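Matching sites in protein LigF from Sphingobium sp., a protein that takes part in lignin degradation as a glutathione-dependent beta-etherase of the GST superfamily, cleaving beta-aryl ether bonds (PDB 4XT0 (chain A, 2.07 Å), residues Leu24-Leu29 and Arg236-Glu241), and in its relative glutathione transferase from Phanerochaete chrysosporium (PDB 4F0C (chain B, 1.90 Å), residues Leu25-Leu30 and Arg210-Glu215). Structure 2 is superposed on structure 1 by the backbone atoms of these residues (RMSD 0.55 Å); each is numbered along its deposited sequence.

Structure 1 (4XT0). With TRS (2-amino-2-hydroxymethyl-propane-1,3-diol), chain C.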
loop_
_atom_site.group_PDB
_atom_site.type_symbol
_atom_site.label_atom_id
_atom_site.label_comp_id
_atom_site.label_asym_id
_atom_site.label_seq_id
_atom_site.Cartn_x
_atom_site.Cartn_y
_atom_site.Cartn_z
ATOM N N LEU A 24 -14.598 -2.417 14.401
ATOM C CA LEU A 24 -15.837 -3.080 14.803
ATOM C C LEU A 24 -16.336 -2.580 16.162
ATOM O O LEU A 24 -17.525 -2.291 16.334
ATOM C CB LEU A 24 -15.632 -4.610 14.841
ATOM C CG LEU A 24 -15.489 -5.273 13.459
ATOM C CD1 LEU A 24 -14.776 -6.628 13.579
ATOM C CD2 LEU A 24 -16.865 -5.401 12.776
ATOM N N TYR A 25 -15.430 -2.469 17.128
ATOM C CA TYR A 25 -15.817 -1.994 18.459
ATOM C C TYR A 25 -16.160 -0.512 18.446
ATOM O O TYR A 25 -17.042 -0.075 19.161
ATOM C CB TYR A 25 -14.701 -2.232 19.479
ATOM C CG TYR A 25 -14.617 -3.645 19.995
ATOM C CD1 TYR A 25 -15.457 -4.085 21.010
ATOM C CD2 TYR A 25 -13.683 -4.541 19.473
ATOM C CE1 TYR A 25 -15.379 -5.381 21.487
ATOM C CE2 TYR A 25 -13.602 -5.839 19.936
ATOM C CZ TYR A 25 -14.453 -6.254 20.945
ATOM O OH TYR A 25 -14.367 -7.539 21.423
ATOM N N GLU A 26 -15.449 0.275 17.644
ATOM C CA GLU A 26 -15.739 1.714 17.607
ATOM C C GLU A 26 -17.114 1.968 17.005
ATOM O O GLU A 26 -17.796 2.934 17.367
ATOM C CB GLU A 26 -14.672 2.476 16.817
ATOM C CG GLU A 26 -13.325 2.562 17.522
ATOM C CD GLU A 26 -13.251 3.665 18.580
ATOM O OE1 GLU A 26 -14.284 4.315 18.879
ATOM O OE2 GLU A 26 -12.147 3.868 19.135
ATOM N N LYS A 27 -17.532 1.089 16.095
ATOM C CA LYS A 27 -18.820 1.279 15.414
ATOM C C LYS A 27 -19.961 0.560 16.131
ATOM O O LYS A 27 -21.125 0.624 15.717
ATOM C CB LYS A 27 -18.695 0.826 13.955
ATOM C CG LYS A 27 -17.704 1.719 13.188
ATOM C CD LYS A 27 -17.666 1.385 11.684
ATOM C CE LYS A 27 -18.953 1.799 10.986
ATOM N NZ LYS A 27 -19.299 3.249 11.196
ATOM N N GLY A 28 -19.624 -0.096 17.235
ATOM C CA GLY A 28 -20.618 -0.767 18.056
ATOM C C GLY A 28 -21.245 -1.945 17.337
ATOM O O GLY A 28 -22.343 -2.367 17.675
ATOM N N LEU A 29 -20.541 -2.483 16.354
ATOM C CA LEU A 29 -21.071 -3.583 15.551
ATOM C C LEU A 29 -20.980 -4.914 16.287
ATOM O O LEU A 29 -19.943 -5.245 16.861
ATOM C CB LEU A 29 -20.326 -3.678 14.217
ATOM C CG LEU A 29 -20.652 -2.551 13.232
ATOM C CD1 LEU A 29 -19.688 -2.535 12.068
ATOM C CD2 LEU A 29 -22.085 -2.708 12.722
ATOM N N ARG A 236 -9.840 5.718 24.969
ATOM C CA ARG A 236 -11.157 5.646 24.328
ATOM C C ARG A 236 -11.902 4.415 24.815
ATOM O O ARG A 236 -11.312 3.348 24.905
ATOM C CB ARG A 236 -11.035 5.609 22.800
ATOM C CG ARG A 236 -10.356 6.834 22.190
ATOM C CD ARG A 236 -10.273 6.719 20.662
ATOM N NE ARG A 236 -11.591 6.533 20.050
ATOM C CZ ARG A 236 -12.386 7.536 19.690
ATOM N NH1 ARG A 236 -11.985 8.789 19.862
ATOM N NH2 ARG A 236 -13.570 7.291 19.144
ATOM N N PRO A 237 -13.205 4.560 25.133
ATOM C CA PRO A 237 -13.986 3.428 25.656
ATOM C C PRO A 237 -13.994 2.196 24.741
ATOM O O PRO A 237 -13.903 1.083 25.249
ATOM C CB PRO A 237 -15.392 4.019 25.799
ATOM C CG PRO A 237 -15.131 5.475 26.086
ATOM C CD PRO A 237 -13.967 5.820 25.190
ATOM N N ALA A 238 -14.102 2.382 23.430
ATOM C CA ALA A 238 -14.145 1.250 22.504
ATOM C C ALA A 238 -12.801 0.522 22.439
ATOM O O ALA A 238 -12.760 -0.696 22.238
ATOM C CB ALA A 238 -14.559 1.717 21.088
ATOM N N ILE A 239 -11.704 1.264 22.604
ATOM C CA ILE A 239 -10.370 0.660 22.588
ATOM C C ILE A 239 -10.115 -0.116 23.877
ATOM O O ILE A 239 -9.606 -1.245 23.841
ATOM C CB ILE A 239 -9.263 1.726 22.390
ATOM C CG1 ILE A 239 -9.419 2.429 21.025
ATOM C CG2 ILE A 239 -7.883 1.107 22.513
ATOM C CD1 ILE A 239 -9.338 1.511 19.792
ATOM N N LYS A 240 -10.481 0.471 25.017
ATOM C CA LYS A 240 -10.428 -0.265 26.283
ATOM C C LYS A 240 -11.317 -1.510 26.216
ATOM O O LYS A 240 -10.918 -2.581 26.673
ATOM C CB LYS A 240 -10.843 0.617 27.467
ATOM C CG LYS A 240 -9.826 1.684 27.841
ATOM C CD LYS A 240 -10.196 2.371 29.153
ATOM C CE LYS A 240 -9.252 3.540 29.477
ATOM N NZ LYS A 240 -7.826 3.130 29.704
ATOM N N GLU A 241 -12.512 -1.381 25.636
ATOM C CA GLU A 241 -13.400 -2.540 25.501
ATOM C C GLU A 241 -12.763 -3.650 24.649
ATOM O O GLU A 241 -12.883 -4.836 24.967
ATOM C CB GLU A 241 -14.739 -2.132 24.888
ATOM C CG GLU A 241 -15.746 -3.274 24.800
ATOM C CD GLU A 241 -16.954 -2.923 23.943
ATOM O OE1 GLU A 241 -16.965 -1.819 23.358
ATOM O OE2 GLU A 241 -17.887 -3.750 23.850
HETATM C C TRS C . -19.891 -5.092 20.856
HETATM C C1 TRS C . -20.159 -6.240 21.836
HETATM C C2 TRS C . -18.750 -5.444 19.902
HETATM C C3 TRS C . -21.157 -4.823 20.056
HETATM N N TRS C . -19.549 -3.871 21.596
HETATM O O1 TRS C . -18.989 -6.598 22.541
HETATM O O2 TRS C . -18.607 -4.425 18.934
HETATM O O3 TRS C . -22.248 -4.766 20.944
HETATM O O HOH W 1 -18.516 -1.439 21.092
HETATM O O HOH W 2 -14.495 4.938 21.720
#

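Structure 2 (4F0C).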
loop_
_atom_site.group_PDB
_atom_site.type_symbol
_atom_site.label_atom_id
_atom_site.label_comp_id
_atom_site.label_asym_id
_atom_site.label_seq_id
_atom_site.Cartn_x
_atom_site.Cartn_y
_atom_site.Cartn_z
ATOM N N LEU B 25 -14.542 -2.628 15.090
ATOM C CA LEU B 25 -15.915 -3.138 15.178
ATOM C C LEU B 25 -16.600 -2.601 16.449
ATOM O O LEU B 25 -17.774 -2.221 16.410
ATOM C CB LEU B 25 -15.929 -4.670 15.173
ATOM C CG LEU B 25 -15.541 -5.331 13.836
ATOM C CD1 LEU B 25 -15.366 -6.827 14.047
ATOM C CD2 LEU B 25 -16.581 -5.075 12.751
ATOM N N ARG B 26 -15.863 -2.569 17.565
ATOM C CA ARG B 26 -16.427 -2.016 18.808
ATOM C C ARG B 26 -16.710 -0.522 18.678
ATOM O O ARG B 26 -17.739 -0.056 19.147
ATOM C CB ARG B 26 -15.518 -2.276 20.013
ATOM C CG ARG B 26 -15.405 -3.745 20.385
ATOM C CD ARG B 26 -14.535 -4.009 21.651
ATOM N NE ARG B 26 -14.207 -5.430 21.642
ATOM C CZ ARG B 26 -14.975 -6.392 22.141
ATOM N NH1 ARG B 26 -16.092 -6.100 22.805
ATOM N NH2 ARG B 26 -14.600 -7.660 21.996
ATOM N N GLU B 27 -15.780 0.225 18.074
ATOM C CA GLU B 27 -15.962 1.676 17.865
ATOM C C GLU B 27 -17.238 1.971 17.076
ATOM O O GLU B 27 -17.956 2.926 17.370
ATOM C CB GLU B 27 -14.760 2.285 17.100
ATOM C CG GLU B 27 -13.474 2.413 17.918
ATOM C CD GLU B 27 -13.459 3.622 18.874
ATOM O OE1 GLU B 27 -14.523 4.165 19.211
ATOM O OE2 GLU B 27 -12.357 4.036 19.283
ATOM N N LEU B 28 -17.510 1.149 16.067
ATOM C CA LEU B 28 -18.682 1.355 15.207
ATOM C C LEU B 28 -19.950 0.700 15.738
ATOM O O LEU B 28 -21.018 0.866 15.157
ATOM C CB LEU B 28 -18.402 0.864 13.766
ATOM C CG LEU B 28 -17.555 1.838 12.938
ATOM C CD1 LEU B 28 -16.951 1.163 11.673
ATOM C CD2 LEU B 28 -18.383 3.080 12.569
ATOM N N GLY B 29 -19.838 -0.059 16.826
ATOM C CA GLY B 29 -21.012 -0.688 17.412
ATOM C C GLY B 29 -21.558 -1.842 16.569
ATOM O O GLY B 29 -22.732 -2.179 16.662
ATOM N N LEU B 30 -20.703 -2.448 15.754
ATOM C CA LEU B 30 -21.112 -3.526 14.843
ATOM C C LEU B 30 -21.133 -4.888 15.546
ATOM O O LEU B 30 -20.353 -5.125 16.464
ATOM C CB LEU B 30 -20.151 -3.568 13.646
ATOM C CG LEU B 30 -20.264 -2.350 12.707
ATOM C CD1 LEU B 30 -19.057 -2.195 11.739
ATOM C CD2 LEU B 30 -21.583 -2.423 11.925
ATOM N N ARG B 210 -9.913 5.679 24.881
ATOM C CA ARG B 210 -11.240 5.610 24.277
ATOM C C ARG B 210 -11.939 4.314 24.730
ATOM O O ARG B 210 -11.337 3.243 24.690
ATOM C CB ARG B 210 -11.147 5.608 22.746
ATOM C CG ARG B 210 -10.651 6.923 22.119
ATOM C CD ARG B 210 -10.639 6.796 20.594
ATOM N NE ARG B 210 -11.991 6.531 20.073
ATOM C CZ ARG B 210 -12.915 7.469 19.894
ATOM N NH1 ARG B 210 -12.650 8.733 20.222
ATOM N NH2 ARG B 210 -14.109 7.144 19.404
ATOM N N PRO B 211 -13.217 4.403 25.132
ATOM C CA PRO B 211 -13.893 3.249 25.739
ATOM C C PRO B 211 -13.903 1.985 24.874
ATOM O O PRO B 211 -13.680 0.901 25.421
ATOM C CB PRO B 211 -15.320 3.768 25.973
ATOM C CG PRO B 211 -15.115 5.230 26.259
ATOM C CD PRO B 211 -14.022 5.637 25.264
ATOM N N ALA B 212 -14.134 2.112 23.569
ATOM C CA ALA B 212 -14.143 0.924 22.700
ATOM C C ALA B 212 -12.764 0.272 22.642
ATOM O O ALA B 212 -12.640 -0.958 22.650
ATOM C CB ALA B 212 -14.615 1.275 21.296
ATOM N N ILE B 213 -11.720 1.092 22.579
ATOM C CA ILE B 213 -10.369 0.549 22.477
ATOM C C ILE B 213 -9.929 -0.046 23.823
ATOM O O ILE B 213 -9.358 -1.133 23.889
ATOM C CB ILE B 213 -9.407 1.626 21.959
ATOM C CG1 ILE B 213 -9.765 1.940 20.488
ATOM C CG2 ILE B 213 -7.958 1.162 22.031
ATOM C CD1 ILE B 213 -8.817 2.918 19.823
ATOM N N ALA B 214 -10.230 0.665 24.903
ATOM C CA ALA B 214 -10.002 0.139 26.235
ATOM C C ALA B 214 -10.728 -1.204 26.422
ATOM O O ALA B 214 -10.193 -2.123 27.032
ATOM C CB ALA B 214 -10.472 1.138 27.269
ATOM N N GLU B 215 -11.957 -1.302 25.920
ATOM C CA GLU B 215 -12.736 -2.535 26.040
ATOM C C GLU B 215 -12.094 -3.660 25.229
ATOM O O GLU B 215 -12.025 -4.794 25.682
ATOM C CB GLU B 215 -14.182 -2.304 25.593
ATOM C CG GLU B 215 -15.064 -3.563 25.673
ATOM C CD GLU B 215 -16.501 -3.290 25.253
ATOM O OE1 GLU B 215 -17.233 -2.665 26.041
ATOM O OE2 GLU B 215 -16.893 -3.681 24.141
HETATM O O HOH W 3 -14.693 4.570 22.010
#

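Structure 1 (4XT0)
Tyr25 and Glu26 at the end of helix 15-26 meet the start of helix 237-244. The first helix belongs to the thioredoxin-like N-terminal domain, the second to the helical C-terminal domain, so the contact joins the two domains of the GST fold. Tyr25 can be followed outward. Its CB lies 3.7 Å from Ala238 O, and CG is near the same oxygen. CD1 reaches Glu241 CD at 3.5 Å, with ring and carboxylate planes 69° apart. CE1 lies near Glu241 OE2. OH bonds to Gln33 outside the contact. Glu241 OE2 also pairs with Lys245.

Arg236, the N-cap residue of helix 237-244, grips the Glu26 carboxylate side-on. Its NE bonds to Glu26 OE2 at 2.9 Å and NH2 to Glu26 OE1 at 3.1 Å. The Glu26 chain bends at chi2 (-81°), which brings its carboxylate over Ala238 CB. Ile239 CG1 lies 3.6 Å from Glu26 OE2. Water 2 links Glu26 OE1 to Ala238 N, at the first turn of the helix. Gly28 closes helix 15-26 with a Schellman motif.

Structure 2 (4F0C)
Arg26 reaches across to Ala212 and Glu215. Its CB lies 4.1 Å from Ala212 O. CD comes within 3.4 Å of Glu215 OE2, CG and CZ less closely. The chain is extended from CG to NE, which carries the guanidinium out to Glu215. NE pairs with Asp22 outside the contact, and NH2 is also bonded outside it. NH1 forms a salt bridge to Glu215 OE2 at 2.9 Å, on its anti side and tilted out of plane, with guanidinium and carboxylate planes 81° apart.

Arg210, the N-cap residue of helix 211-227, grips the Glu27 carboxylate side-on. Its NE bonds to Glu27 OE2 at 2.6 Å and NH2 to Glu27 OE1 at 3.0 Å. The two salt bridges tie the domains of the GST fold together. The Glu27 chain bends at chi2 (-79°), which brings its carboxylate over Ala212 CB. Ile213 CG1 lies 3.5 Å from Glu27 OE2. Water 3 links Glu27 OE1 to Ala212 N, at the first turn of the helix. Gly29 closes helix 18-28 with a Schellman motif.

What differs
The main exchange is Tyr25(A) against Arg26(B). Their CB atoms stand 1.0 Å apart after superposition. The two side chains run much the same way: OH of Tyr25(A) and NH2 of Arg26(B) are only 0.6 Å apart. CD2 and CE2 of Tyr25(A) have no counterpart in Arg26(B), and NH1 of Arg26(B) has none in Tyr25(A). That nitrogen makes a salt bridge, Arg26(B) NH1 to Glu215(B) OE2 at 2.9 Å. In structure 1, where a Tris molecule is modelled beside Tyr25(A), the nearest like atoms, Tyr25(A) OH and Glu241(A) OE2, are 5.7 Å apart and the tyrosine carries no charge. The salt bridge of structure 2 may hold this side more firmly. Tyr25(A) touches Glu241(A) and Ala238(A) O; Arg26(B) touches Glu215(B) and Ala212(B) O.

The carboxylates of Glu241(A) and Glu215(B) differ by about 78° about the last bond, the torsions before it alike. Their CD atoms stand 1.4 Å apart, and the places of CD and OE1 of Glu241(A) are left. The twist may go with the bond to Arg26(B).

Neither Lys27(A) nor Leu28(B) touches the other segment; CE and NZ of Lys27(A) and CD2 of Leu28(B) have no counterpart. Lys240(A) stands where Ala214(B) does; this pair allows no further comparison. Ile239(A) and Ile213(B) are modelled with different chi2, -60° against -176°, and their CD1 atoms stand 1.5 Å apart. CG1 of Ile239(A) meets Glu26(A) OE2, and CG1 of Ile213(B) meets Glu27(B) OE2.

Glu26(A), Arg236(A) and their counterparts Glu27(B) and Arg210(B) keep their place and their salt bridge. Water 2 and water 3 coincide.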